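Local coordinates for protein ribonucleoside triphosphate reductase (Lactobacillus leichmannii, PDB 1L1L) that catalyses the B12-dependent reduction of ribonucleoside triphosphates to deoxyribonucleotides, acting as an allosterically regulated monomeric class II ribonucleotide reductase, at residues A[83-88]-A[444-449]; A[336-341]-A[371-376]; A[364-369]-A[376-381]; A[422-427]-A[437-442]. All coordinates share one frame; numbering follows the deposited sequence.

Contact 1: residues A[83-88]-A[444-449]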
loop_
_atom_site.group_PDB
_atom_site.type_symbol
_atom_site.label_atom_id
_atom_site.label_comp_id
_atom_site.label_asym_id
_atom_site.label_seq_id
_atom_site.Cartn_x
_atom_site.Cartn_y
_atom_site.Cartn_z
ATOM N N GLU A 83 12.478 -13.708 20.055
ATOM C CA GLU A 83 13.719 -14.275 19.561
ATOM C C GLU A 83 13.443 -15.131 18.332
ATOM O O GLU A 83 14.233 -15.143 17.396
ATOM C CB GLU A 83 14.406 -15.106 20.659
ATOM C CG GLU A 83 14.722 -14.307 21.900
ATOM C CD GLU A 83 15.542 -15.099 22.910
ATOM O OE1 GLU A 83 15.379 -16.340 22.947
ATOM O OE2 GLU A 83 16.329 -14.470 23.658
ATOM N N ARG A 84 12.323 -15.849 18.331
ATOM C CA ARG A 84 11.962 -16.671 17.176
ATOM C C ARG A 84 11.645 -15.721 16.015
ATOM O O ARG A 84 12.060 -15.928 14.872
ATOM C CB ARG A 84 10.713 -17.504 17.473
ATOM C CG ARG A 84 10.925 -18.775 18.275
ATOM C CD ARG A 84 9.576 -19.467 18.484
ATOM N NE ARG A 84 8.798 -18.808 19.530
ATOM C CZ ARG A 84 7.497 -18.996 19.737
ATOM N NH1 ARG A 84 6.808 -19.827 18.962
ATOM N NH2 ARG A 84 6.890 -18.363 20.733
ATOM N N LEU A 85 10.899 -14.675 16.340
ATOM C CA LEU A 85 10.500 -13.683 15.352
ATOM C C LEU A 85 11.762 -13.106 14.720
ATOM O O LEU A 85 11.884 -13.072 13.500
ATOM C CB LEU A 85 9.673 -12.599 16.037
ATOM C CG LEU A 85 8.687 -11.766 15.214
ATOM C CD1 LEU A 85 7.784 -12.668 14.387
ATOM C CD2 LEU A 85 7.870 -10.902 16.167
ATOM N N TYR A 86 12.715 -12.685 15.551
ATOM C CA TYR A 86 13.956 -12.131 15.035
ATOM C C TYR A 86 14.658 -13.105 14.097
ATOM O O TYR A 86 15.135 -12.711 13.030
ATOM C CB TYR A 86 14.899 -11.752 16.181
ATOM C CG TYR A 86 16.177 -11.092 15.714
ATOM C CD1 TYR A 86 17.176 -11.822 15.068
ATOM C CD2 TYR A 86 16.366 -9.725 15.879
ATOM C CE1 TYR A 86 18.331 -11.198 14.590
ATOM C CE2 TYR A 86 17.510 -9.093 15.412
ATOM C CZ TYR A 86 18.482 -9.830 14.768
ATOM O OH TYR A 86 19.588 -9.184 14.274
ATOM N N LYS A 87 14.736 -14.375 14.490
ATOM C CA LYS A 87 15.402 -15.371 13.660
ATOM C C LYS A 87 14.697 -15.575 12.318
ATOM O O LYS A 87 15.343 -15.798 11.292
ATOM C CB LYS A 87 15.495 -16.709 14.407
ATOM C CG LYS A 87 16.167 -17.810 13.613
ATOM C CD LYS A 87 16.348 -19.090 14.445
ATOM C CE LYS A 87 16.912 -20.225 13.592
ATOM N NZ LYS A 87 17.116 -21.504 14.350
ATOM N N LEU A 88 13.371 -15.511 12.341
ATOM C CA LEU A 88 12.556 -15.685 11.145
ATOM C C LEU A 88 12.733 -14.546 10.140
ATOM O O LEU A 88 12.978 -14.782 8.953
ATOM C CB LEU A 88 11.079 -15.774 11.535
ATOM C CG LEU A 88 10.081 -15.846 10.381
ATOM C CD1 LEU A 88 10.319 -17.094 9.545
ATOM C CD2 LEU A 88 8.667 -15.838 10.947
ATOM N N ALA A 444 0.571 -14.399 12.347
ATOM C CA ALA A 444 -0.724 -14.008 12.899
ATOM C C ALA A 444 -0.631 -13.182 14.177
ATOM O O ALA A 444 -1.349 -12.197 14.350
ATOM C CB ALA A 444 -1.577 -15.253 13.135
ATOM N N ARG A 445 0.263 -13.572 15.078
ATOM C CA ARG A 445 0.407 -12.860 16.341
ATOM C C ARG A 445 1.041 -11.492 16.171
ATOM O O ARG A 445 0.733 -10.553 16.923
ATOM C CB ARG A 445 1.239 -13.704 17.321
ATOM C CG ARG A 445 0.603 -15.044 17.696
ATOM C CD ARG A 445 1.574 -15.917 18.522
ATOM N NE ARG A 445 1.886 -15.321 19.821
ATOM C CZ ARG A 445 1.218 -15.570 20.949
ATOM N NH1 ARG A 445 0.198 -16.416 20.954
ATOM N NH2 ARG A 445 1.558 -14.950 22.070
ATOM N N TYR A 446 1.941 -11.371 15.197
ATOM C CA TYR A 446 2.608 -10.098 14.945
ATOM C C TYR A 446 1.517 -9.113 14.568
ATOM O O TYR A 446 1.381 -8.054 15.170
ATOM C CB TYR A 446 3.613 -10.237 13.790
ATOM C CG TYR A 446 4.366 -8.965 13.435
ATOM C CD1 TYR A 446 3.742 -7.918 12.746
ATOM C CD2 TYR A 446 5.697 -8.795 13.819
ATOM C CE1 TYR A 446 4.431 -6.731 12.458
ATOM C CE2 TYR A 446 6.388 -7.619 13.536
ATOM C CZ TYR A 446 5.754 -6.592 12.860
ATOM O OH TYR A 446 6.449 -5.426 12.608
ATOM N N ALA A 447 0.723 -9.505 13.579
ATOM C CA ALA A 447 -0.369 -8.666 13.084
ATOM C C ALA A 447 -1.360 -8.339 14.195
ATOM O O ALA A 447 -1.719 -7.178 14.402
ATOM C CB ALA A 447 -1.079 -9.373 11.935
ATOM N N LYS A 448 -1.797 -9.370 14.912
ATOM C CA LYS A 448 -2.752 -9.184 15.992
ATOM C C LYS A 448 -2.299 -8.087 16.946
ATOM O O LYS A 448 -3.107 -7.287 17.416
ATOM C CB LYS A 448 -2.935 -10.483 16.777
ATOM C CG LYS A 448 -4.196 -10.500 17.618
ATOM C CD LYS A 448 -5.413 -10.767 16.736
ATOM C CE LYS A 448 -6.704 -10.654 17.517
ATOM N NZ LYS A 448 -7.837 -11.231 16.753
ATOM N N ARG A 449 -1.005 -8.053 17.245
ATOM C CA ARG A 449 -0.488 -7.043 18.153
ATOM C C ARG A 449 -0.617 -5.630 17.593
ATOM O O ARG A 449 -0.999 -4.698 18.309
ATOM C CB ARG A 449 0.964 -7.350 18.523
ATOM C CG ARG A 449 1.096 -8.393 19.666
ATOM C CD ARG A 449 2.520 -8.422 20.252
ATOM N NE ARG A 449 3.509 -8.936 19.302
ATOM C CZ ARG A 449 3.645 -10.213 18.966
ATOM N NH1 ARG A 449 2.855 -11.140 19.500
ATOM N NH2 ARG A 449 4.573 -10.567 18.088
#
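L85 and Y446 both place CG opposite the backbone nitrogen (chi1 -156° and 180°), which aims the leucine branch and the phenol ring into the gap between helices 72-90 and 436-450. R449 takes the other course: its CG is opposite the carbonyl carbon, and a bend at chi3 (-68°) folds its guanidinium back toward the leucine. One methyl does the touching. L85 CD2 lies 3.8 Å from Y446 CD2, meeting the ring at its edge and in its plane, with the two side chains at roughly a right angle. The same L85 CD2 is also 3.8 Å from R449 NH2, at the edge of the guanidinium, and here leucine and arginine come from opposite directions. The methyl therefore sits where an aromatic edge and a guanidinium edge converge.

The polar ends are held by other partners. Y446 OH is hydrogen-bonded to N100, R449 NE to N59 OD1, and R449 NH1 forms a salt bridge with E81, which also pairs with R445. Within its own helix R449 has R445 O on one guanidinium face, 3.4 Å above the plane and offset toward the rim. R84 NH2 and R445 NE remain 5.9 Å apart; the carboxylate of E81 probably tempers the charge of R445, while R84 has a long, weak ion pair with E438.

The CA atoms of L85 and Y446 are 8.7 Å apart, the closest CA pair between the segments. All three touching residues are buried, in a helix-helix interface that joins a helix of the ribonucleotide reductase alpha domain to helix 436-450.

Contact 2: residues A[336-341]-A[371-376]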
loop_
_atom_site.group_PDB
_atom_site.type_symbol
_atom_site.label_atom_id
_atom_site.label_comp_id
_atom_site.label_asym_id
_atom_site.label_seq_id
_atom_site.Cartn_x
_atom_site.Cartn_y
_atom_site.Cartn_z
ATOM N N MET A 336 -13.787 9.841 -16.135
ATOM C CA MET A 336 -13.007 10.987 -15.680
ATOM C C MET A 336 -11.510 10.976 -15.965
ATOM O O MET A 336 -10.945 12.019 -16.309
ATOM C CB MET A 336 -13.275 11.257 -14.200
ATOM C CG MET A 336 -12.585 10.327 -13.204
ATOM S SD MET A 336 -13.049 10.852 -11.550
ATOM C CE MET A 336 -11.865 12.185 -11.260
ATOM N N LYS A 337 -10.853 9.819 -15.865
ATOM C CA LYS A 337 -9.418 9.770 -16.125
ATOM C C LYS A 337 -9.038 9.772 -17.604
ATOM O O LYS A 337 -7.858 9.802 -17.949
ATOM C CB LYS A 337 -8.772 8.550 -15.435
ATOM C CG LYS A 337 -8.664 8.672 -13.918
ATOM C CD LYS A 337 -7.931 7.473 -13.302
ATOM C CE LYS A 337 -6.512 7.326 -13.828
ATOM N NZ LYS A 337 -5.745 6.271 -13.094
ATOM N N GLN A 338 -10.031 9.747 -18.491
ATOM C CA GLN A 338 -9.726 9.755 -19.917
ATOM C C GLN A 338 -9.491 11.184 -20.430
ATOM O O GLN A 338 -8.887 11.385 -21.487
ATOM C CB GLN A 338 -10.835 9.016 -20.691
ATOM C CG GLN A 338 -10.637 7.486 -20.651
ATOM C CD GLN A 338 -11.856 6.674 -21.076
ATOM O OE1 GLN A 338 -12.955 6.868 -20.564
ATOM N NE2 GLN A 338 -11.654 5.744 -22.001
ATOM N N ASP A 339 -9.942 12.173 -19.668
ATOM C CA ASP A 339 -9.731 13.578 -20.027
ATOM C C ASP A 339 -8.235 13.838 -19.879
ATOM O O ASP A 339 -7.730 13.971 -18.761
ATOM C CB ASP A 339 -10.527 14.491 -19.086
ATOM C CG ASP A 339 -10.207 15.972 -19.282
ATOM O OD1 ASP A 339 -11.037 16.812 -18.869
ATOM O OD2 ASP A 339 -9.130 16.308 -19.830
ATOM N N GLN A 340 -7.535 13.907 -21.009
ATOM C CA GLN A 340 -6.089 14.103 -21.025
ATOM C C GLN A 340 -5.531 15.263 -20.194
ATOM O O GLN A 340 -4.583 15.067 -19.429
ATOM C CB GLN A 340 -5.602 14.219 -22.474
ATOM C CG GLN A 340 -5.847 12.962 -23.302
ATOM C CD GLN A 340 -5.176 11.732 -22.716
ATOM O OE1 GLN A 340 -3.947 11.635 -22.672
ATOM N NE2 GLN A 340 -5.984 10.787 -22.253
ATOM N N GLU A 341 -6.106 16.460 -20.337
ATOM C CA GLU A 341 -5.637 17.627 -19.586
ATOM C C GLU A 341 -5.755 17.434 -18.074
ATOM O O GLU A 341 -4.797 17.683 -17.336
ATOM C CB GLU A 341 -6.419 18.889 -19.965
ATOM C CG GLU A 341 -5.936 20.114 -19.201
ATOM C CD GLU A 341 -7.002 21.175 -19.014
ATOM O OE1 GLU A 341 -7.369 21.850 -20.003
ATOM O OE2 GLU A 341 -7.475 21.333 -17.866
ATOM N N ARG A 371 -9.310 -2.556 -22.063
ATOM C CA ARG A 371 -8.469 -2.803 -23.234
ATOM C C ARG A 371 -7.709 -1.553 -23.666
ATOM O O ARG A 371 -6.722 -1.635 -24.391
ATOM C CB ARG A 371 -9.320 -3.323 -24.396
ATOM C CG ARG A 371 -10.072 -4.592 -24.058
ATOM C CD ARG A 371 -10.942 -5.057 -25.210
ATOM N NE ARG A 371 -10.151 -5.433 -26.373
ATOM C CZ ARG A 371 -10.653 -6.047 -27.441
ATOM N NH1 ARG A 371 -11.944 -6.350 -27.482
ATOM N NH2 ARG A 371 -9.866 -6.360 -28.467
ATOM N N GLU A 372 -8.156 -0.395 -23.202
ATOM C CA GLU A 372 -7.497 0.847 -23.569
ATOM C C GLU A 372 -6.417 1.296 -22.598
ATOM O O GLU A 372 -5.263 1.502 -22.985
ATOM C CB GLU A 372 -8.511 1.985 -23.692
ATOM C CG GLU A 372 -7.838 3.317 -24.011
ATOM C CD GLU A 372 -8.788 4.490 -23.984
ATOM O OE1 GLU A 372 -9.800 4.458 -24.715
ATOM O OE2 GLU A 372 -8.520 5.453 -23.232
ATOM N N ASN A 373 -6.803 1.444 -21.335
ATOM C CA ASN A 373 -5.891 1.937 -20.311
ATOM C C ASN A 373 -5.789 1.086 -19.040
ATOM O O ASN A 373 -5.129 1.489 -18.083
ATOM C CB ASN A 373 -6.320 3.358 -19.935
ATOM C CG ASN A 373 -7.800 3.442 -19.561
ATOM O OD1 ASN A 373 -8.264 2.750 -18.654
ATOM N ND2 ASN A 373 -8.547 4.290 -20.269
ATOM N N GLY A 374 -6.448 -0.071 -19.031
ATOM C CA GLY A 374 -6.413 -0.946 -17.871
ATOM C C GLY A 374 -7.390 -0.546 -16.780
ATOM O O GLY A 374 -7.374 -1.099 -15.669
ATOM N N GLU A 375 -8.236 0.432 -17.083
ATOM C CA GLU A 375 -9.238 0.908 -16.143
ATOM C C GLU A 375 -10.619 0.819 -16.794
ATOM O O GLU A 375 -10.741 0.852 -18.016
ATOM C CB GLU A 375 -8.959 2.362 -15.739
ATOM C CG GLU A 375 -7.601 2.602 -15.089
ATOM C CD GLU A 375 -7.406 1.809 -13.807
ATOM O OE1 GLU A 375 -8.322 1.813 -12.958
ATOM O OE2 GLU A 375 -6.328 1.188 -13.641
ATOM N N PRO A 376 -11.675 0.702 -15.982
ATOM C CA PRO A 376 -11.596 0.654 -14.519
ATOM C C PRO A 376 -11.345 -0.737 -13.942
ATOM O O PRO A 376 -11.381 -1.747 -14.651
ATOM C CB PRO A 376 -12.957 1.173 -14.096
ATOM C CG PRO A 376 -13.854 0.552 -15.146
ATOM C CD PRO A 376 -13.078 0.810 -16.426
#
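A hydrogen bond that is almost straight yet long links Q338 to E372: Q338 NE2 donates to E372 OE2 over 3.4 Å at 176°, and its length makes it weak despite the alignment. The amide and the carboxylate meet obliquely, both carried on chains extended beyond CG. Further back along the glutamine, Q338 CG packs 3.8 Å from N373 ND2, and the two side chains cross at about a right angle.

E372 OE2 has a second donor. N373 ND2 donates to E372 OE2 at 3.2 Å, from above the carboxylate plane (58° out of it), so the neighbouring asparagine helps to fix the acid that Q338 meets. N373 can do this with CG set between its backbone N and carbonyl carbon (chi1 53°), which also turns OD1 onto the chain ahead.

K337 NZ stays 5.1 Å from E375 OE2, an approach of opposite charges without contact, and is hydrogen-bonded to S350 O. The way out of helix 363-373 toward strand 377-380 has positive phi at G374 and a cis peptide before P376; within it E375 N donates to N373 OD1 at 2.8 Å, in the carbonyl plane, and this bond makes an Asx turn.

Contact 3: residues A[364-369]-A[376-381]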
loop_
_atom_site.group_PDB
_atom_site.type_symbol
_atom_site.label_atom_id
_atom_site.label_comp_id
_atom_site.label_asym_id
_atom_site.label_seq_id
_atom_site.Cartn_x
_atom_site.Cartn_y
_atom_site.Cartn_z
ATOM N N GLN A 364 -19.395 -5.375 -20.876
ATOM C CA GLN A 364 -19.052 -4.911 -22.208
ATOM C C GLN A 364 -18.293 -3.570 -22.203
ATOM O O GLN A 364 -17.172 -3.470 -22.716
ATOM C CB GLN A 364 -20.334 -4.823 -23.037
ATOM C CG GLN A 364 -20.137 -4.476 -24.492
ATOM C CD GLN A 364 -21.409 -4.687 -25.293
ATOM O OE1 GLN A 364 -21.746 -5.818 -25.656
ATOM N NE2 GLN A 364 -22.133 -3.604 -25.555
ATOM N N PRO A 365 -18.889 -2.519 -21.619
ATOM C CA PRO A 365 -18.168 -1.243 -21.615
ATOM C C PRO A 365 -16.939 -1.262 -20.694
ATOM O O PRO A 365 -15.934 -0.608 -20.964
ATOM C CB PRO A 365 -19.243 -0.250 -21.175
ATOM C CG PRO A 365 -20.105 -1.071 -20.270
ATOM C CD PRO A 365 -20.221 -2.382 -21.007
ATOM N N ILE A 366 -17.016 -2.025 -19.610
ATOM C CA ILE A 366 -15.891 -2.127 -18.685
ATOM C C ILE A 366 -14.690 -2.731 -19.402
ATOM O O ILE A 366 -13.553 -2.273 -19.250
ATOM C CB ILE A 366 -16.267 -3.000 -17.467
ATOM C CG1 ILE A 366 -17.258 -2.234 -16.586
ATOM C CG2 ILE A 366 -15.008 -3.399 -16.680
ATOM C CD1 ILE A 366 -17.815 -3.040 -15.432
ATOM N N ALA A 367 -14.951 -3.764 -20.193
ATOM C CA ALA A 367 -13.907 -4.442 -20.947
ATOM C C ALA A 367 -13.296 -3.503 -21.975
ATOM O O ALA A 367 -12.096 -3.558 -22.234
ATOM C CB ALA A 367 -14.477 -5.676 -21.640
ATOM N N ALA A 368 -14.122 -2.642 -22.565
ATOM C CA ALA A 368 -13.630 -1.702 -23.569
ATOM C C ALA A 368 -12.644 -0.746 -22.902
ATOM O O ALA A 368 -11.574 -0.458 -23.450
ATOM C CB ALA A 368 -14.798 -0.923 -24.188
ATOM N N GLY A 369 -13.006 -0.262 -21.718
ATOM C CA GLY A 369 -12.122 0.636 -20.989
ATOM C C GLY A 369 -10.802 -0.057 -20.663
ATOM O O GLY A 369 -9.721 0.470 -20.927
ATOM N N PRO A 376 -11.675 0.702 -15.982
ATOM C CA PRO A 376 -11.596 0.654 -14.519
ATOM C C PRO A 376 -11.345 -0.737 -13.942
ATOM O O PRO A 376 -11.381 -1.747 -14.651
ATOM C CB PRO A 376 -12.957 1.173 -14.096
ATOM C CG PRO A 376 -13.854 0.552 -15.146
ATOM C CD PRO A 376 -13.078 0.810 -16.426
ATOM N N GLY A 377 -11.087 -0.761 -12.636
ATOM C CA GLY A 377 -10.896 -2.010 -11.944
ATOM C C GLY A 377 -12.270 -2.361 -11.418
ATOM O O GLY A 377 -13.206 -1.561 -11.529
ATOM N N ILE A 378 -12.401 -3.537 -10.822
ATOM C CA ILE A 378 -13.676 -3.968 -10.303
ATOM C C ILE A 378 -13.602 -4.452 -8.861
ATOM O O ILE A 378 -12.621 -5.069 -8.455
ATOM C CB ILE A 378 -14.242 -5.108 -11.164
ATOM C CG1 ILE A 378 -14.465 -4.618 -12.596
ATOM C CG2 ILE A 378 -15.517 -5.619 -10.563
ATOM C CD1 ILE A 378 -14.880 -5.723 -13.535
ATOM N N VAL A 379 -14.646 -4.161 -8.096
ATOM C CA VAL A 379 -14.731 -4.605 -6.717
ATOM C C VAL A 379 -16.125 -5.172 -6.488
ATOM O O VAL A 379 -17.122 -4.455 -6.621
ATOM C CB VAL A 379 -14.481 -3.454 -5.733
ATOM C CG1 VAL A 379 -14.673 -3.939 -4.309
ATOM C CG2 VAL A 379 -13.081 -2.912 -5.928
ATOM N N ASN A 380 -16.199 -6.458 -6.163
ATOM C CA ASN A 380 -17.484 -7.097 -5.912
ATOM C C ASN A 380 -17.784 -7.032 -4.415
ATOM O O ASN A 380 -17.329 -7.888 -3.640
ATOM C CB ASN A 380 -17.464 -8.555 -6.381
ATOM C CG ASN A 380 -18.846 -9.183 -6.372
ATOM O OD1 ASN A 380 -19.612 -9.000 -5.432
ATOM N ND2 ASN A 380 -19.165 -9.936 -7.416
ATOM N N LEU A 381 -18.535 -6.008 -4.015
ATOM C CA LEU A 381 -18.891 -5.806 -2.612
ATOM C C LEU A 381 -19.792 -6.927 -2.092
ATOM O O LEU A 381 -19.748 -7.287 -0.911
ATOM C CB LEU A 381 -19.577 -4.441 -2.446
ATOM C CG LEU A 381 -18.677 -3.226 -2.716
ATOM C CD1 LEU A 381 -19.495 -1.939 -2.709
ATOM C CD2 LEU A 381 -17.585 -3.172 -1.651
#
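The pyrrolidine ring of P376 presents its CG-CD side to helix 363-373, where I366 is the residue that touches it. I366 CG2 stands 4.4 Å from P376 CG, while the carbonyl oxygen I366 O is 4.2 Å from P376 CD. One turn further along the helix, the CA of G369 comes near P376 CD, at 4.7 Å; with no CB at this position, the helix backbone itself faces the ring. A cis peptide bond precedes the proline and helps to set the direction in which the ring is held.

These residues join the last two elements of a beta-alpha-beta crossover: strand 350-356, helix 363-373 and strand 377-380, whose two strands lie parallel and adjacent in the sheet. G377 and V379 bond through their backbones to strand 350-356.

The closer apolar touch lies two residues further along, at I378. I366 CG2 meets I378 CD1 at 3.9 Å, the side chains running obliquely to each other. In I366 the branch in contact is the one placed opposite the backbone nitrogen, because CG1 (chi1 -71°) occupies the position opposite the carbonyl carbon. I378 has nearly the same first torsion, but reaches across with the end of its longer branch, extended at chi2 (174°). V354 and F360 continue the apolar layer around I366, and I378 packs on V356 and on L665 of helix 661-667. At the strand's end, N380 OD1 caps the next helix by accepting from L383 N.

Contact 4: residues A[422-427]-A[437-442]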
loop_
_atom_site.group_PDB
_atom_site.type_symbol
_atom_site.label_atom_id
_atom_site.label_comp_id
_atom_site.label_asym_id
_atom_site.label_seq_id
_atom_site.Cartn_x
_atom_site.Cartn_y
_atom_site.Cartn_z
ATOM N N PHE A 422 1.288 -8.874 6.864
ATOM C CA PHE A 422 2.534 -9.544 7.194
ATOM C C PHE A 422 2.764 -10.485 6.033
ATOM O O PHE A 422 1.853 -11.196 5.626
ATOM C CB PHE A 422 2.404 -10.341 8.482
ATOM C CG PHE A 422 3.720 -10.766 9.043
ATOM C CD1 PHE A 422 4.429 -9.925 9.886
ATOM C CD2 PHE A 422 4.273 -11.990 8.689
ATOM C CE1 PHE A 422 5.686 -10.297 10.378
ATOM C CE2 PHE A 422 5.535 -12.373 9.174
ATOM C CZ PHE A 422 6.232 -11.519 10.017
ATOM N N GLU A 423 3.976 -10.494 5.492
ATOM C CA GLU A 423 4.262 -11.346 4.351
ATOM C C GLU A 423 5.187 -12.530 4.637
ATOM O O GLU A 423 6.227 -12.396 5.288
ATOM C CB GLU A 423 4.840 -10.505 3.214
ATOM C CG GLU A 423 4.764 -11.181 1.864
ATOM C CD GLU A 423 4.478 -10.194 0.740
ATOM O OE1 GLU A 423 5.245 -9.218 0.603
ATOM O OE2 GLU A 423 3.493 -10.397 -0.005
ATOM N N VAL A 424 4.777 -13.684 4.135
ATOM C CA VAL A 424 5.522 -14.917 4.292
ATOM C C VAL A 424 5.928 -15.462 2.925
ATOM O O VAL A 424 5.166 -15.404 1.952
ATOM C CB VAL A 424 4.680 -15.963 5.052
ATOM C CG1 VAL A 424 5.445 -17.292 5.152
ATOM C CG2 VAL A 424 4.360 -15.434 6.447
ATOM N N PHE A 425 7.161 -15.952 2.847
ATOM C CA PHE A 425 7.695 -16.526 1.623
ATOM C C PHE A 425 7.897 -18.016 1.923
ATOM O O PHE A 425 8.961 -18.426 2.403
ATOM C CB PHE A 425 9.040 -15.883 1.272
ATOM C CG PHE A 425 9.000 -14.380 1.165
ATOM C CD1 PHE A 425 8.186 -13.751 0.228
ATOM C CD2 PHE A 425 9.800 -13.593 1.987
ATOM C CE1 PHE A 425 8.175 -12.347 0.115
ATOM C CE2 PHE A 425 9.797 -12.201 1.885
ATOM C CZ PHE A 425 8.979 -11.576 0.943
ATOM N N PRO A 426 6.870 -18.836 1.663
ATOM C CA PRO A 426 6.882 -20.287 1.895
ATOM C C PRO A 426 8.168 -21.018 1.500
ATOM O O PRO A 426 8.765 -21.710 2.327
ATOM C CB PRO A 426 5.669 -20.769 1.105
ATOM C CG PRO A 426 4.696 -19.648 1.308
ATOM C CD PRO A 426 5.558 -18.400 1.139
ATOM N N LEU A 427 8.588 -20.878 0.246
ATOM C CA LEU A 427 9.800 -21.550 -0.213
ATOM C C LEU A 427 11.020 -21.190 0.630
ATOM O O LEU A 427 11.760 -22.073 1.082
ATOM C CB LEU A 427 10.074 -21.221 -1.681
ATOM C CG LEU A 427 11.204 -22.012 -2.347
ATOM C CD1 LEU A 427 10.957 -23.511 -2.181
ATOM C CD2 LEU A 427 11.280 -21.648 -3.826
ATOM N N GLN A 437 3.731 -24.110 9.423
ATOM C CA GLN A 437 2.660 -23.944 10.395
ATOM C C GLN A 437 3.102 -22.992 11.511
ATOM O O GLN A 437 2.326 -22.145 11.951
ATOM C CB GLN A 437 2.263 -25.313 10.970
ATOM C CG GLN A 437 1.161 -25.275 12.027
ATOM C CD GLN A 437 1.563 -24.491 13.269
ATOM O OE1 GLN A 437 2.564 -24.807 13.921
ATOM N NE2 GLN A 437 0.788 -23.458 13.597
ATOM N N GLU A 438 4.346 -23.117 11.970
ATOM C CA GLU A 438 4.841 -22.235 13.033
ATOM C C GLU A 438 5.130 -20.821 12.521
ATOM O O GLU A 438 5.024 -19.845 13.262
ATOM C CB GLU A 438 6.115 -22.805 13.675
ATOM C CG GLU A 438 6.910 -21.763 14.464
ATOM C CD GLU A 438 8.068 -22.350 15.261
ATOM O OE1 GLU A 438 8.725 -23.293 14.770
ATOM O OE2 GLU A 438 8.328 -21.850 16.377
ATOM N N VAL A 439 5.503 -20.717 11.253
ATOM C CA VAL A 439 5.799 -19.417 10.671
ATOM C C VAL A 439 4.508 -18.614 10.604
ATOM O O VAL A 439 4.460 -17.462 11.032
ATOM C CB VAL A 439 6.392 -19.568 9.254
ATOM C CG1 VAL A 439 6.492 -18.206 8.564
ATOM C CG2 VAL A 439 7.771 -20.210 9.343
ATOM N N PHE A 440 3.457 -19.230 10.082
ATOM C CA PHE A 440 2.188 -18.525 9.962
ATOM C C PHE A 440 1.568 -18.174 11.297
ATOM O O PHE A 440 0.793 -17.221 11.394
ATOM C CB PHE A 440 1.218 -19.318 9.088
ATOM C CG PHE A 440 1.528 -19.216 7.621
ATOM C CD1 PHE A 440 2.327 -20.165 6.992
ATOM C CD2 PHE A 440 1.088 -18.116 6.881
ATOM C CE1 PHE A 440 2.690 -20.026 5.649
ATOM C CE2 PHE A 440 1.444 -17.967 5.548
ATOM C CZ PHE A 440 2.252 -18.927 4.925
ATOM N N ALA A 441 1.907 -18.926 12.339
ATOM C CA ALA A 441 1.367 -18.624 13.653
ATOM C C ALA A 441 2.089 -17.387 14.210
ATOM O O ALA A 441 1.478 -16.528 14.841
ATOM C CB ALA A 441 1.538 -19.843 14.591
ATOM N N LEU A 442 3.396 -17.283 13.977
ATOM C CA LEU A 442 4.128 -16.113 14.458
ATOM C C LEU A 442 3.600 -14.904 13.674
ATOM O O LEU A 442 3.421 -13.816 14.212
ATOM C CB LEU A 442 5.634 -16.274 14.211
ATOM C CG LEU A 442 6.373 -17.273 15.115
ATOM C CD1 LEU A 442 7.742 -17.609 14.526
ATOM C CD2 LEU A 442 6.515 -16.678 16.502
#
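From F422 to L427 the chain offers V424 and P426 to V439 and F440 of helix 436-450, and its side chains alternate as a strand's do. F422 points toward the helix without touching residues 437-442; its ring instead meets that of Y446, one turn beyond L442 on the same helix, with planes at about 50°. E423 turns away, and its OE2 is hydrogen-bonded to S473.

V424 carries the contact, and its CA is 7.5 Å from that of F440. Its CG1, opposite the backbone nitrogen (chi1 177°), lies 3.6 Å from F440 CZ and 3.7 Å from V439 CG1, wedged against both side chains. It approaches the phenyl ring obliquely. The other branch, V424 CG2, is 4.0 Å from F440 CE2, and V424 CB is 3.8 Å from the same ring atom, so the valine's whole head bears on the far end of the phenylalanine. F440 brings that end forward because its CG stands opposite the carbonyl carbon (chi1 -76°).

F425, at the N-cap position of helix 426-431, faces away. P426 then adds a looser touch: its CG is 4.4 Å from F440 CZ, at the ring's edge and near its plane.

Strand 421-424 runs between strands 94-96 and 471-474, bonding through its backbone to both, and V424 also packs on A94. Helix 436-450 lies over this strand; on its other flanks F440 touches L521 and V525 of helix 512-536, while V439 touches L88 of helix 72-90.

In the fold
Two neighbourhoods emerge. Contacts 1 and 4, centres about 9 Å apart, share helix 436-450, which packs on both strand 421-424 and helix 72-90, with contact 4 on its first turns and contact 1 further along. Contact 4 backs the four-stranded sheet that holds 421-424. Contacts 2 and 3, centres about 12 Å apart, share P376 and helix 363-373, and lie at strand 377-380 of the larger mixed sheet; their segments alternate along the chain. The centres of contacts 1 and 2 lie about 42 Å apart, on opposite sides of the chain's centre. Residues 83-88 and 444-449 bracket everything else, so contact 1 ties N-terminal helix 72-90 to a helix some 356 residues later.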